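PDB 6M9M: AlkD2 from Streptococcus mutans, which is of unknown function but belongs to the HEAT-like repeat family of DNA glycosylases and binds the nucleotide inosine-5'-monophosphate. Local coordinates for residues F139-A151 / L169-E183. Residues are numbered along the deposited sequence; the frame is centred on the assembly and turned at random.
Sequences FKENPNEAIRRIA and LRDISKKFPDLVKIE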
ATOM      1  N   PHE A 139     -11.133   2.213 -11.186  1.00 11.95           N
ATOM      2  CA  PHE A 139     -12.048   1.654 -10.188  1.00 11.73           C
ATOM      3  C   PHE A 139     -13.277   2.532  -9.976  1.00 13.70           C
ATOM      4  O   PHE A 139     -14.369   2.015  -9.690  1.00 15.31           O
ATOM      5  CB  PHE A 139     -11.298   1.397  -8.885  1.00 11.36           C
ATOM      6  CG  PHE A 139     -10.210   0.372  -9.028  1.00 10.59           C
ATOM      7  CD1 PHE A 139     -10.519  -0.925  -9.395  1.00 10.98           C
ATOM      8  CD2 PHE A 139      -8.884   0.707  -8.851  1.00 10.99           C
ATOM      9  CE1 PHE A 139      -9.522  -1.872  -9.570  1.00 11.56           C
ATOM     10  CE2 PHE A 139      -7.888  -0.234  -9.019  1.00 11.44           C
ATOM     11  CZ  PHE A 139      -8.211  -1.516  -9.371  1.00 11.84           C
ATOM     12  N   LYS A 140     -13.134   3.852 -10.114  1.00 15.11           N
ATOM     13  CA  LYS A 140     -14.276   4.739  -9.940  1.00 17.46           C
ATOM     14  C   LYS A 140     -15.344   4.441 -10.982  1.00 17.75           C
ATOM     15  O   LYS A 140     -16.544   4.458 -10.680  1.00 19.55           O
ATOM     16  CB  LYS A 140     -13.815   6.193 -10.042  1.00 20.43           C
ATOM     17  CG  LYS A 140     -14.951   7.199 -10.039  1.00 25.31           C
ATOM     18  CD  LYS A 140     -14.468   8.621  -9.763  1.00 30.67           C
ATOM     19  CE  LYS A 140     -13.406   9.103 -10.737  1.00 35.01           C
ATOM     20  NZ  LYS A 140     -12.004   8.865 -10.261  1.00 37.66           N
ATOM     21  N   GLU A 141     -14.927   4.149 -12.209  0.97 16.41           N
ATOM     22  CA  GLU A 141     -15.861   3.850 -13.281  0.97 17.20           C
ATOM     23  C   GLU A 141     -16.264   2.388 -13.325  0.97 16.79           C
ATOM     24  O   GLU A 141     -17.267   2.052 -13.969  0.97 19.07           O
ATOM     25  CB  GLU A 141     -15.258   4.245 -14.636  0.97 18.00           C
ATOM     26  CG  GLU A 141     -14.976   5.729 -14.787  0.97 19.63           C
ATOM     27  CD  GLU A 141     -13.705   6.169 -14.092  0.97 21.00           C
ATOM     28  OE1 GLU A 141     -12.742   5.376 -13.992  0.97 20.05           O
ATOM     29  OE2 GLU A 141     -13.676   7.329 -13.632  0.97 24.50           O
ATOM     30  N   ASN A 142     -15.510   1.522 -12.644  1.00 16.28           N
ATOM     31  CA  ASN A 142     -15.730   0.078 -12.666  1.00 16.47           C
ATOM     32  C   ASN A 142     -15.650  -0.448 -11.241  1.00 15.69           C
ATOM     33  O   ASN A 142     -14.759  -1.226 -10.897  1.00 14.93           O
ATOM     34  CB  ASN A 142     -14.691  -0.605 -13.547  1.00 16.99           C
ATOM     35  CG  ASN A 142     -14.717  -0.107 -14.955  1.00 17.26           C
ATOM     36  OD1 ASN A 142     -15.514  -0.567 -15.770  1.00 19.80           O
ATOM     37  ND2 ASN A 142     -13.866   0.848 -15.249  1.00 16.85           N
ATOM     38  N   PRO A 143     -16.571  -0.030 -10.377  1.00 16.27           N
ATOM     39  CA  PRO A 143     -16.456  -0.390  -8.954  1.00 16.32           C
ATOM     40  C   PRO A 143     -16.413  -1.879  -8.669  1.00 15.17           C
ATOM     41  O   PRO A 143     -15.774  -2.286  -7.694  1.00 14.39           O
ATOM     42  CB  PRO A 143     -17.681   0.277  -8.316  1.00 17.70           C
ATOM     43  CG  PRO A 143     -18.618   0.604  -9.468  1.00 19.38           C
ATOM     44  CD  PRO A 143     -17.726   0.848 -10.649  1.00 18.36           C
ATOM     45  N   ASN A 144     -17.100  -2.711  -9.457  1.00 16.78           N
ATOM     46  CA  ASN A 144     -17.034  -4.146  -9.213  1.00 17.71           C
ATOM     47  C   ASN A 144     -15.627  -4.700  -9.429  1.00 16.92           C
ATOM     48  O   ASN A 144     -15.297  -5.748  -8.874  1.00 17.94           O
ATOM     49  CB  ASN A 144     -18.052  -4.900 -10.071  1.00 21.24           C
ATOM     50  CG  ASN A 144     -19.426  -4.980  -9.411  1.00 23.94           C
ATOM     51  OD1 ASN A 144     -19.558  -4.948  -8.185  1.00 24.95           O
ATOM     52  ND2 ASN A 144     -20.457  -5.105 -10.228  1.00 26.15           N
ATOM     53  N   GLU A 145     -14.791  -4.032 -10.234  1.00 15.72           N
ATOM     54  CA  GLU A 145     -13.418  -4.506 -10.388  1.00 15.15           C
ATOM     55  C   GLU A 145     -12.597  -4.304  -9.121  1.00 14.11           C
ATOM     56  O   GLU A 145     -11.608  -5.020  -8.917  1.00 14.10           O
ATOM     57  CB  GLU A 145     -12.732  -3.820 -11.566  1.00 15.98           C
ATOM     58  CG  GLU A 145     -13.316  -4.151 -12.927  1.00 19.25           C
ATOM     59  CD  GLU A 145     -13.101  -5.593 -13.352  1.00 23.24           C
ATOM     60  OE1 GLU A 145     -12.077  -6.201 -12.983  1.00 24.07           O
ATOM     61  OE2 GLU A 145     -13.968  -6.123 -14.078  1.00 26.80           O
ATOM     62  N   ALA A 146     -12.998  -3.359  -8.273  1.00 13.07           N
ATOM     63  CA  ALA A 146     -12.412  -3.222  -6.949  1.00 12.08           C
ATOM     64  C   ALA A 146     -13.052  -4.200  -5.979  1.00 11.76           C
ATOM     65  O   ALA A 146     -12.354  -4.914  -5.260  1.00 11.62           O
ATOM     66  CB  ALA A 146     -12.581  -1.787  -6.456  1.00 13.52           C
ATOM     67  N   ILE A 147     -14.387  -4.239  -5.940  1.00 12.28           N
ATOM     68  CA  ILE A 147     -15.082  -5.085  -4.973  1.00 12.44           C
ATOM     69  C   ILE A 147     -14.640  -6.539  -5.124  1.00 12.57           C
ATOM     70  O   ILE A 147     -14.361  -7.227  -4.135  1.00 12.48           O
ATOM     71  CB  ILE A 147     -16.607  -4.919  -5.124  1.00 13.35           C
ATOM     72  CG1 ILE A 147     -17.023  -3.503  -4.709  1.00 13.65           C
ATOM     73  CG2 ILE A 147     -17.347  -5.966  -4.309  1.00 14.40           C
ATOM     74  CD1 ILE A 147     -18.450  -3.150  -5.089  1.00 15.40           C
ATOM     75  N   ARG A 148     -14.583  -7.037  -6.366  0.99 12.95           N
ATOM     76  CA  ARG A 148     -14.248  -8.444  -6.576  1.00 14.24           C
ATOM     77  C   ARG A 148     -12.839  -8.747  -6.083  1.00 12.70           C
ATOM     78  O   ARG A 148     -12.596  -9.781  -5.443  1.00 13.38           O
ATOM     79  CB  ARG A 148     -14.376  -8.820  -8.057  1.00 17.31           C
ATOM     80  CG  ARG A 148     -14.016 -10.270  -8.351  1.00 21.63           C
ATOM     81  CD  ARG A 148     -13.995 -10.590  -9.836  0.60 25.39           C
ATOM     82  NE  ARG A 148     -12.744 -10.194 -10.482  0.65 28.59           N
ATOM     83  CZ  ARG A 148     -12.615  -9.179 -11.336  0.66 30.66           C
ATOM     84  NH1 ARG A 148     -13.659  -8.434 -11.669  0.73 30.98           N
ATOM     85  NH2 ARG A 148     -11.430  -8.915 -11.867  0.74 31.63           N
ATOM     86  N   ARG A 149     -11.894  -7.857  -6.375  1.00 11.53           N
ATOM     87  CA  ARG A 149     -10.506  -8.094  -6.006  1.00 11.09           C
ATOM     88  C   ARG A 149     -10.327  -8.084  -4.495  1.00 11.19           C
ATOM     89  O   ARG A 149      -9.590  -8.908  -3.950  1.00 12.24           O
ATOM     90  CB  ARG A 149      -9.609  -7.029  -6.640  1.00 11.05           C
ATOM     91  CG  ARG A 149      -9.336  -7.290  -8.101  1.00 12.07           C
ATOM     92  CD  ARG A 149      -8.461  -6.180  -8.720  1.00 12.65           C
ATOM     93  NE  ARG A 149      -7.937  -6.635  -9.993  1.00 13.66           N
ATOM     94  CZ  ARG A 149      -8.603  -6.576 -11.139  1.00 14.02           C
ATOM     95  NH1 ARG A 149      -9.801  -6.000 -11.183  1.00 14.15           N
ATOM     96  NH2 ARG A 149      -8.056  -7.087 -12.234  1.00 15.19           N
ATOM     97  N   ILE A 150     -10.981  -7.149  -3.814  1.00 11.42           N
ATOM     98  CA  ILE A 150     -10.866  -7.052  -2.367  1.00 11.27           C
ATOM     99  C   ILE A 150     -11.546  -8.245  -1.708  1.00 10.01           C
ATOM    100  O   ILE A 150     -10.997  -8.886  -0.797  1.00 10.77           O
ATOM    101  CB  ILE A 150     -11.471  -5.724  -1.879  1.00 10.72           C
ATOM    102  CG1 ILE A 150     -10.699  -4.528  -2.417  1.00 11.36           C
ATOM    103  CG2 ILE A 150     -11.495  -5.692  -0.353  1.00 11.73           C
ATOM    104  CD1 ILE A 150     -11.514  -3.231  -2.419  1.00 12.29           C
ATOM    105  N   ALA A 151     -12.761  -8.571  -2.165  1.00 11.54           N
ATOM    106  CA  ALA A 151     -13.542  -9.638  -1.539  1.00 11.04           C
ATOM    107  C   ALA A 151     -12.872 -10.997  -1.697  1.00 11.20           C
ATOM    108  O   ALA A 151     -13.110 -11.886  -0.871  1.00 12.27           O
ATOM    109  CB  ALA A 151     -14.956  -9.657  -2.126  1.00 12.70           C
ATOM    110  N   LEU A 169     -13.816  -2.584   1.825  1.00 10.59           N
ATOM    111  CA  LEU A 169     -15.189  -2.772   1.373  1.00 10.76           C
ATOM    112  C   LEU A 169     -16.130  -1.791   2.067  1.00 11.52           C
ATOM    113  O   LEU A 169     -17.074  -1.289   1.447  1.00 12.41           O
ATOM    114  CB  LEU A 169     -15.632  -4.214   1.617  1.00 12.04           C
ATOM    115  CG  LEU A 169     -14.949  -5.290   0.777  1.00 12.42           C
ATOM    116  CD1 LEU A 169     -15.292  -6.673   1.305  1.00 13.48           C
ATOM    117  CD2 LEU A 169     -15.329  -5.194  -0.695  1.00 13.43           C
ATOM    118  N   ARG A 170     -15.894  -1.519   3.357  1.00 11.34           N
ATOM    119  CA  ARG A 170     -16.676  -0.522   4.086  1.00 11.41           C
ATOM    120  C   ARG A 170     -16.589   0.841   3.414  1.00 11.53           C
ATOM    121  O   ARG A 170     -17.613   1.522   3.256  1.00 12.86           O
ATOM    122  CB  ARG A 170     -16.169  -0.459   5.523  1.00 11.94           C
ATOM    123  CG  ARG A 170     -17.014   0.321   6.507  1.00 12.19           C
ATOM    124  CD  ARG A 170     -16.275   0.402   7.828  1.00 13.05           C
ATOM    125  NE  ARG A 170     -16.939   1.053   8.954  1.00 13.41           N
ATOM    126  CZ  ARG A 170     -17.511   0.413   9.976  1.00 14.56           C
ATOM    127  NH1 ARG A 170     -18.012   1.114  10.974  1.00 16.29           N
ATOM    128  NH2 ARG A 170     -17.603  -0.909   9.987  1.00 15.28           N
ATOM    129  N   ASP A 171     -15.382   1.245   2.985  1.00 12.25           N
ATOM    130  CA  ASP A 171     -15.239   2.502   2.258  1.00 12.47           C
ATOM    131  C   ASP A 171     -16.186   2.531   1.054  1.00 12.91           C
ATOM    132  O   ASP A 171     -16.908   3.511   0.809  1.00 13.95           O
ATOM    133  CB  ASP A 171     -13.838   2.643   1.636  1.00 12.26           C
ATOM    134  CG  ASP A 171     -12.677   2.709   2.620  1.00 11.37           C
ATOM    135  OD1 ASP A 171     -12.795   3.186   3.763  1.00 13.27           O
ATOM    136  OD2 ASP A 171     -11.560   2.349   2.148  1.00 11.25           O
ATOM    137  N   ILE A 172     -16.130   1.467   0.244  1.00 12.68           N
ATOM    138  CA  ILE A 172     -16.867   1.415  -1.016  1.00 12.22           C
ATOM    139  C   ILE A 172     -18.361   1.423  -0.758  1.00 12.94           C
ATOM    140  O   ILE A 172     -19.124   2.006  -1.538  1.00 13.93           O
ATOM    141  CB  ILE A 172     -16.398   0.192  -1.834  1.00 12.68           C
ATOM    142  CG1 ILE A 172     -14.926   0.340  -2.210  1.00 12.86           C
ATOM    143  CG2 ILE A 172     -17.240   0.014  -3.089  1.00 13.81           C
ATOM    144  CD1 ILE A 172     -14.316  -0.933  -2.768  1.00 14.79           C
ATOM    145  N   SER A 173     -18.801   0.789   0.328  1.00 12.80           N
ATOM    146  CA  SER A 173     -20.220   0.678   0.616  1.00 13.56           C
ATOM    147  C   SER A 173     -20.889   2.027   0.815  1.00 14.34           C
ATOM    148  O   SER A 173     -22.110   2.127   0.631  1.00 14.18           O
ATOM    149  CB  SER A 173     -20.440  -0.153   1.880  1.00 15.14           C
ATOM    150  OG  SER A 173     -20.136   0.595   3.049  1.00 15.54           O
ATOM    151  N   LYS A 174     -20.127   3.067   1.170  1.00 14.04           N
ATOM    152  CA  LYS A 174     -20.719   4.369   1.448  1.00 14.08           C
ATOM    153  C   LYS A 174     -21.125   5.075   0.171  1.00 15.76           C
ATOM    154  O   LYS A 174     -22.055   5.880   0.183  1.00 15.95           O
ATOM    155  CB  LYS A 174     -19.742   5.225   2.251  1.00 15.36           C
ATOM    156  CG  LYS A 174     -19.502   4.642   3.634  1.00 16.93           C
ATOM    157  CD  LYS A 174     -18.225   5.178   4.244  1.00 18.83           C
ATOM    158  CE  LYS A 174     -17.925   4.513   5.551  1.00 17.02           C
ATOM    159  NZ  LYS A 174     -16.659   4.947   6.176  1.00 15.07           N
ATOM    160  N   LYS A 175     -20.452   4.780  -0.937  1.00 18.02           N
ATOM    161  CA  LYS A 175     -20.794   5.378  -2.217  1.00 20.21           C
ATOM    162  C   LYS A 175     -21.456   4.401  -3.173  1.00 21.39           C
ATOM    163  O   LYS A 175     -22.192   4.841  -4.068  1.00 24.39           O
ATOM    164  CB  LYS A 175     -19.525   5.971  -2.841  1.00 21.68           C
ATOM    165  CG  LYS A 175     -19.718   7.127  -3.771  1.00 23.09           C
ATOM    166  CD  LYS A 175     -18.403   7.678  -4.220  1.00 21.58           C
ATOM    167  CE  LYS A 175     -17.784   8.628  -3.225  1.00 19.49           C
ATOM    168  NZ  LYS A 175     -16.758   9.402  -3.983  1.00 17.50           N
ATOM    169  N   PHE A 176     -21.268   3.097  -2.977  1.00 20.86           N
ATOM    170  CA  PHE A 176     -21.856   2.069  -3.836  1.00 20.96           C
ATOM    171  C   PHE A 176     -22.550   1.030  -2.966  1.00 21.23           C
ATOM    172  O   PHE A 176     -22.205  -0.162  -2.977  1.00 21.12           O
ATOM    173  CB  PHE A 176     -20.784   1.427  -4.713  1.00 20.91           C
ATOM    174  CG  PHE A 176     -20.079   2.399  -5.608  1.00 20.63           C
ATOM    175  CD1 PHE A 176     -20.594   2.711  -6.860  1.00 22.56           C
ATOM    176  CD2 PHE A 176     -18.914   3.023  -5.199  1.00 19.64           C
ATOM    177  CE1 PHE A 176     -19.937   3.602  -7.686  1.00 23.10           C
ATOM    178  CE2 PHE A 176     -18.278   3.931  -6.012  1.00 20.20           C
ATOM    179  CZ  PHE A 176     -18.782   4.216  -7.259  1.00 22.18           C
ATOM    180  N   PRO A 177     -23.529   1.459  -2.167  1.00 22.80           N
ATOM    181  CA  PRO A 177     -24.182   0.498  -1.268  1.00 23.58           C
ATOM    182  C   PRO A 177     -24.849  -0.635  -2.018  1.00 24.97           C
ATOM    183  O   PRO A 177     -24.819  -1.781  -1.556  1.00 25.76           O
ATOM    184  CB  PRO A 177     -25.177   1.361  -0.474  1.00 23.78           C
ATOM    185  CG  PRO A 177     -25.356   2.604  -1.300  1.00 24.25           C
ATOM    186  CD  PRO A 177     -24.044   2.827  -1.994  1.00 23.90           C
ATOM    187  N   ASP A 178     -25.452  -0.351  -3.176  1.00 25.63           N
ATOM    188  CA  ASP A 178     -26.116  -1.406  -3.930  1.00 26.85           C
ATOM    189  C   ASP A 178     -25.132  -2.507  -4.317  1.00 25.56           C
ATOM    190  O   ASP A 178     -25.411  -3.697  -4.151  1.00 27.48           O
ATOM    191  CB  ASP A 178     -26.804  -0.818  -5.174  1.00 30.42           C
ATOM    192  CG  ASP A 178     -27.887   0.213  -4.835  1.00 34.25           C
ATOM    193  OD1 ASP A 178     -28.507   0.119  -3.762  1.00 35.51           O
ATOM    194  OD2 ASP A 178     -28.130   1.119  -5.660  1.00 36.37           O
ATOM    195  N   LEU A 179     -23.951  -2.129  -4.802  1.00 24.28           N
ATOM    196  CA  LEU A 179     -23.015  -3.141  -5.279  1.00 22.99           C
ATOM    197  C   LEU A 179     -22.401  -3.931  -4.129  1.00 21.63           C
ATOM    198  O   LEU A 179     -22.154  -5.135  -4.262  1.00 22.04           O
ATOM    199  CB  LEU A 179     -21.916  -2.486  -6.105  1.00 23.14           C
ATOM    200  CG  LEU A 179     -22.377  -1.765  -7.367  1.00 24.38           C
ATOM    201  CD1 LEU A 179     -21.182  -1.111  -8.037  1.00 24.18           C
ATOM    202  CD2 LEU A 179     -23.057  -2.754  -8.285  1.00 26.09           C
ATOM    203  N   VAL A 180     -22.107  -3.276  -3.006  1.00 20.31           N
ATOM    204  CA  VAL A 180     -21.535  -4.017  -1.883  1.00 19.91           C
ATOM    205  C   VAL A 180     -22.572  -4.977  -1.307  1.00 21.16           C
ATOM    206  O   VAL A 180     -22.252  -6.121  -0.964  1.00 21.71           O
ATOM    207  CB  VAL A 180     -20.930  -3.063  -0.836  1.00 17.74           C
ATOM    208  CG1 VAL A 180     -20.442  -3.826   0.388  1.00 17.37           C
ATOM    209  CG2 VAL A 180     -19.767  -2.293  -1.459  1.00 17.33           C
ATOM    210  N   LYS A 181     -23.839  -4.549  -1.230  1.00 22.45           N
ATOM    211  CA  LYS A 181     -24.897  -5.435  -0.753  1.00 24.61           C
ATOM    212  C   LYS A 181     -24.976  -6.699  -1.603  1.00 25.39           C
ATOM    213  O   LYS A 181     -25.052  -7.813  -1.077  1.00 26.40           O
ATOM    214  CB  LYS A 181     -26.224  -4.674  -0.749  1.00 26.66           C
ATOM    215  CG  LYS A 181     -27.449  -5.466  -0.303  1.00 28.35           C
ATOM    216  CD  LYS A 181     -28.683  -4.555  -0.202  1.00 29.36           C
ATOM    217  CE  LYS A 181     -29.944  -5.319   0.187  1.00 31.45           C
ATOM    218  NZ  LYS A 181     -31.101  -4.396   0.342  1.00 32.91           N
ATOM    219  N   ILE A 182     -24.941  -6.545  -2.926  1.00 25.52           N
ATOM    220  CA  ILE A 182     -24.986  -7.705  -3.810  1.00 26.60           C
ATOM    221  C   ILE A 182     -23.810  -8.639  -3.550  1.00 25.47           C
ATOM    222  O   ILE A 182     -23.971  -9.863  -3.505  1.00 27.51           O
ATOM    223  CB  ILE A 182     -25.042  -7.247  -5.279  1.00 28.59           C
ATOM    224  CG1 ILE A 182     -26.410  -6.642  -5.588  1.00 29.83           C
ATOM    225  CG2 ILE A 182     -24.733  -8.411  -6.218  1.00 29.11           C
ATOM    226  CD1 ILE A 182     -26.450  -5.885  -6.886  1.00 30.79           C
ATOM    227  N   GLU A 183     -22.607  -8.085  -3.400  1.00 23.49           N
ATOM    228  CA  GLU A 183     -21.448  -8.926  -3.128  1.00 22.56           C
ATOM    229  C   GLU A 183     -21.615  -9.683  -1.814  1.00 23.04           C
ATOM    230  O   GLU A 183     -21.411 -10.900  -1.757  1.00 23.45           O
ATOM    231  CB  GLU A 183     -20.185  -8.062  -3.102  1.00 21.28           C
ATOM    232  CG  GLU A 183     -18.938  -8.783  -2.622  1.00 21.59           C
ATOM    233  CD  GLU A 183     -18.506  -9.912  -3.533  1.00 22.58           C
ATOM    234  OE1 GLU A 183     -18.705  -9.808  -4.766  1.00 24.58           O
ATOM    235  OE2 GLU A 183     -17.965 -10.903  -3.011  1.00 22.16           O
TER
HETATM  236  O   HOH W   1     -21.361  -6.402  -6.674  1.00 26.25           O
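With CG1 of Ile-147 set beside its own backbone N (chi1 -67°) and CD1 extended beyond it, the side chain drives into the angle between helix 169-175 and helix 177-183, a knob in a hole formed by Ile-172, Leu-179, Val-180 and Glu-183. Its CD1 meets Leu-179 CB at 3.7 Å, the two side chains crossing almost perpendicularly. The other branch, CG2, lies anti to the backbone N and slides along Glu-183, coming within 3.6 Å of its CG. A beta-branched residue suits this place because the CG1-CD1 arm reaches Ile-172 CG2 and Leu-179 CB, one from each helix, while CG2 covers the Glu-183 side. One turn on, Ile-150 meets Ile-172 tip to tip through their CD1 methyls (3.6 Å), while its CG2 packs on CG of Leu-169.

Helix 143-151 runs nearly antiparallel to helix 169-175, with their axes at 152°, a pairing consistent with a HEAT-like repeat fold, here in the C-terminal part of the chain and away from the inosinic acid pocket. Phe-176 occupies the N-cap position just before helix 177-183. Pro-143 CB stands over the centre of its ring, 4.0 Å from the centroid, in a CH-pi contact; the rigid pyrrolidine presents its CB-CG edge to the aromatic face. Pro-143 CG also presses on Leu-179 CD1 at 3.4 Å, a tight fit for two carbons.

At the margin, a water bridges the two segments by donating to Asn-144 OD1 and Leu-179 O. Glu-183, its chain bent at chi2 (64°), lays its aliphatic part against Ile-147 and brings OE2 to 3.4 Å from Ala-151 CB, where the small methyl lets the carboxylate lie close; the same oxygen accepts a hydrogen bond from Trp-187 NE1.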